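Local structure of SH2 domain-containing protein 3C (Homo sapiens, 3T6G) at residues 35-38 with 39-43; 58-61 with 62-66. The protein acts as a signalling adapter in integrin-mediated adhesion and cell migration, its Cdc25-homology domain held in the closed form required for binding BCAR1 and unable to perform canonical nucleotide exchange. The protein carries 2 engineered substitutions. One frame throughout, in Å; residues are numbered along the deposited sequence.

Contact 1 of 2, residues 35-38 with 39-43; sequences VGLL and RKVKE
Val35 through Leu38 offer their carbonyl oxygens to the amide hydrogens of Arg39 through Lys42, four successive i to i+4 bonds that make residues 35-43 regular alpha-helix. The bond from Val41 N to Leu37 O is 2.8 Å long and nearly straight, with 173° at the hydrogen. The apolar pair Leu37 and Val41 packs one turn apart: Leu37 CD1 lies 4.0 Å from Val41 CG2, and the two side chains approach at a slant. Val41 holds CG1 anti to its own amide nitrogen (chi1 178°), which places CG2 beside that nitrogen and 3.1 Å from Leu37 O. This methyl therefore touches both the carbonyl and the methyl end of the preceding leucine. Around the helix, Arg39 folds back over the bare backbone of Gly36. Its chain is extended through the first two torsions and then bends at chi3 (48°), so that the guanidinium presents one face to Gly36 O, which sits 3.5 Å above the plane and toward its rim. Arg39 NH2 comes within 3.9 Å of Gly36 CA. The carboxylate carbon of Glu43 lies in the plane of the guanidinium, at its edge; Arg39 NH1 and Glu43 OE2, 2.9 Å apart, form a salt bridge whose hydrogen bond is weak. The acid at the edge and the carbonyl over one face together probably limit how the guanidinium turns. Just ahead of the helix, the side chain of Glu34 accepts a hydrogen bond from Leu37 N through OE1, while Lys42 reaches Asp113 of helix 93-115 in a salt bridge. Leu37 and Leu38 pack on Leu285 and Val41 on Phe281, which seats the apolar side of helix 35-46 against helix 279-287.

Contact 2 of 2, residues 58-61 with 62-66; sequences TKVD and CLVAR
Val60 O takes two amide hydrogens, from Val64 N at 3.0 Å and, more weakly, from Leu63 N at 3.1 Å, where the angle at the hydrogen is only 122°. Leu63 N also bonds to Lys59 O, so its hydrogen is shared between two carbonyls. Beside this backbone, Lys59 and Leu63 run side by side in the same direction, with Lys59 CD 3.5 Å from Leu63 CD1; the aliphatic part of the lysine thus lies alongside one methyl of the leucine. Thr58 and Cys62 meet on another side of the helix. Thr58 CG2 stands anti to its amide nitrogen, with OG1 at chi1 -68°, and its methyl reaches to 4.1 Å from Cys62 SG. OG1 is directed instead to Ala54 O and to Asn144 ND2. Val60 and Val64 make a looser apolar pair, CG1 to CG2 4.4 Å apart. The Ala65 N bond to Asp61 O, 2.9 Å, extends the i to i+4 pattern to the helix end, where Ala65 CB lies 3.3 Å from the same oxygen. The buried carboxylate of Asp61 forms a salt bridge with Arg102 and accepts hydrogen bonds from Asn144 and Ser147, surroundings that would probably favour its charged form. Asn144 thereby joins Thr58 and Asp61 on one face, while Val64 and Ala65 rest on Leu99 of helix 93-115. At Arg66 phi turns positive (55°), and two bonds run back into the last turn: a Schellman motif ends helix 50-64 within the Ras-GEF domain.

Overall arrangement
From the N terminus, contact 1 comes first, spanning the opening turns of helix 35-46, and contact 2 follows at the C-terminal end of the next helix, 50-64. Each is a local turn-to-turn contact within one helix; neither closes a long loop, and they stand in series without nesting or crossing. Their centres are 24 Å apart and their nearest atoms about 13 Å, so they do not touch. Contact 1 lies toward the periphery against helix 279-287, whereas contact 2 lies nearer the middle of the domain. Helix 93-115 links both, meeting each through a salt bridge.

Contact 1 of 2, residues 35-38 with 39-43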
# COMPACT_ATOMS: atom_id res chain seq x y z
N VAL A 35 -26.76 -0.41 -16.24
CA VAL A 35 -26.30 0.31 -17.43
C VAL A 35 -26.40 1.82 -17.32
O VAL A 35 -25.46 2.54 -17.68
CB VAL A 35 -27.00 -0.17 -18.72
CG1 VAL A 35 -26.85 -1.68 -18.86
CG2 VAL A 35 -28.46 0.24 -18.71
N GLY A 36 -27.54 2.31 -16.82
CA GLY A 36 -27.73 3.74 -16.65
C GLY A 36 -26.59 4.31 -15.83
O GLY A 36 -26.02 5.35 -16.16
N LEU A 37 -26.23 3.60 -14.76
CA LEU A 37 -25.24 4.08 -13.81
C LEU A 37 -23.84 3.99 -14.39
O LEU A 37 -23.03 4.91 -14.23
CB LEU A 37 -25.34 3.31 -12.49
CG LEU A 37 -24.38 3.71 -11.37
CD1 LEU A 37 -24.41 5.22 -11.14
CD2 LEU A 37 -24.70 2.95 -10.07
N LEU A 38 -23.54 2.90 -15.07
CA LEU A 38 -22.30 2.84 -15.83
C LEU A 38 -22.22 4.04 -16.79
O LEU A 38 -21.18 4.70 -16.90
CB LEU A 38 -22.20 1.53 -16.61
CG LEU A 38 -22.05 0.33 -15.68
CD1 LEU A 38 -22.34 -0.98 -16.39
CD2 LEU A 38 -20.66 0.35 -15.08
N ARG A 39 -23.34 4.34 -17.44
CA ARG A 39 -23.37 5.45 -18.38
C ARG A 39 -23.10 6.78 -17.67
O ARG A 39 -22.28 7.59 -18.13
CB ARG A 39 -24.69 5.46 -19.15
CG ARG A 39 -24.83 6.56 -20.22
CD ARG A 39 -26.25 6.61 -20.79
NE ARG A 39 -27.26 6.62 -19.73
CZ ARG A 39 -27.33 7.53 -18.75
NH1 ARG A 39 -26.45 8.53 -18.69
NH2 ARG A 39 -28.28 7.45 -17.83
N LYS A 40 -23.79 7.01 -16.54
CA LYS A 40 -23.58 8.23 -15.76
C LYS A 40 -22.12 8.36 -15.33
O LYS A 40 -21.48 9.40 -15.49
CB LYS A 40 -24.48 8.25 -14.53
CG LYS A 40 -25.17 9.60 -14.26
CD LYS A 40 -24.18 10.76 -14.34
CE LYS A 40 -24.90 12.11 -14.48
NZ LYS A 40 -24.05 13.13 -15.16
N VAL A 41 -21.58 7.27 -14.78
CA VAL A 41 -20.17 7.26 -14.37
C VAL A 41 -19.26 7.60 -15.56
O VAL A 41 -18.36 8.43 -15.44
CB VAL A 41 -19.79 5.91 -13.69
CG1 VAL A 41 -18.30 5.87 -13.32
CG2 VAL A 41 -20.65 5.70 -12.47
N LYS A 42 -19.49 6.97 -16.72
CA LYS A 42 -18.69 7.30 -17.91
C LYS A 42 -18.88 8.77 -18.28
O LYS A 42 -17.91 9.50 -18.54
CB LYS A 42 -19.07 6.42 -19.10
CG LYS A 42 -18.37 6.80 -20.40
CD LYS A 42 -18.86 5.94 -21.56
CE LYS A 42 -18.72 4.46 -21.23
NZ LYS A 42 -17.31 4.05 -21.01
N GLU A 43 -20.13 9.21 -18.29
CA GLU A 43 -20.41 10.61 -18.50
C GLU A 43 -19.61 11.46 -17.50
O GLU A 43 -18.89 12.37 -17.91
CB GLU A 43 -21.91 10.90 -18.42
CG GLU A 43 -22.62 10.60 -19.74
CD GLU A 43 -24.14 10.53 -19.63
OE1 GLU A 43 -24.71 11.03 -18.63
OE2 GLU A 43 -24.77 9.96 -20.55

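Contact 2 of 2, residues 58-61 with 62-66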
# COMPACT_ATOMS: atom_id res chain seq x y z
N THR A 58 -7.10 12.22 -5.67
CA THR A 58 -6.06 12.49 -4.72
C THR A 58 -6.71 12.91 -3.41
O THR A 58 -6.29 12.48 -2.34
CB THR A 58 -5.16 13.60 -5.19
OG1 THR A 58 -4.41 13.14 -6.31
CG2 THR A 58 -4.19 13.98 -4.08
N LYS A 59 -7.75 13.75 -3.51
CA LYS A 59 -8.43 14.25 -2.32
C LYS A 59 -8.98 13.08 -1.53
O LYS A 59 -8.76 12.94 -0.33
CB LYS A 59 -9.58 15.17 -2.71
CG LYS A 59 -9.88 16.26 -1.68
CD LYS A 59 -10.84 15.83 -0.58
CE LYS A 59 -12.02 16.83 -0.43
NZ LYS A 59 -11.63 18.23 -0.05
N VAL A 60 -9.72 12.22 -2.22
CA VAL A 60 -10.36 11.10 -1.58
C VAL A 60 -9.31 10.12 -1.05
O VAL A 60 -9.46 9.56 0.02
CB VAL A 60 -11.30 10.43 -2.57
CG1 VAL A 60 -11.92 9.20 -1.96
CG2 VAL A 60 -12.39 11.43 -3.01
N ASP A 61 -8.25 9.95 -1.83
CA ASP A 61 -7.20 9.01 -1.52
C ASP A 61 -6.61 9.40 -0.17
O ASP A 61 -6.41 8.57 0.72
CB ASP A 61 -6.08 9.08 -2.58
CG ASP A 61 -6.35 8.21 -3.80
OD1 ASP A 61 -7.28 7.36 -3.74
OD2 ASP A 61 -5.61 8.38 -4.82
N CYS A 62 -6.32 10.69 -0.07
CA CYS A 62 -5.73 11.26 1.11
C CYS A 62 -6.65 11.26 2.33
O CYS A 62 -6.19 11.20 3.47
CB CYS A 62 -5.27 12.66 0.78
SG CYS A 62 -3.82 12.65 -0.27
N LEU A 63 -7.95 11.34 2.10
CA LEU A 63 -8.88 11.30 3.24
C LEU A 63 -8.88 9.89 3.80
O LEU A 63 -8.86 9.70 5.02
CB LEU A 63 -10.29 11.74 2.82
CG LEU A 63 -10.55 13.26 2.78
CD1 LEU A 63 -11.82 13.67 2.00
CD2 LEU A 63 -10.64 13.85 4.20
N VAL A 64 -8.89 8.90 2.91
CA VAL A 64 -9.01 7.50 3.30
C VAL A 64 -7.73 7.05 3.97
O VAL A 64 -7.74 6.29 4.93
CB VAL A 64 -9.27 6.59 2.09
CG1 VAL A 64 -9.06 5.12 2.46
CG2 VAL A 64 -10.68 6.81 1.53
N ALA A 65 -6.62 7.54 3.45
CA ALA A 65 -5.32 7.16 3.96
C ALA A 65 -4.94 7.95 5.21
O ALA A 65 -3.84 7.79 5.72
CB ALA A 65 -4.27 7.39 2.89
N ARG A 66 -5.83 8.83 5.67
CA ARG A 66 -5.52 9.72 6.78
C ARG A 66 -4.27 10.54 6.57
O ARG A 66 -3.42 10.63 7.44
CB ARG A 66 -5.45 8.95 8.11
CG ARG A 66 -6.71 8.13 8.25
CD ARG A 66 -6.76 7.37 9.49
NE ARG A 66 -7.61 6.20 9.29
CZ ARG A 66 -7.88 5.33 10.25
NH1 ARG A 66 -7.35 5.49 11.46
NH2 ARG A 66 -8.67 4.29 9.98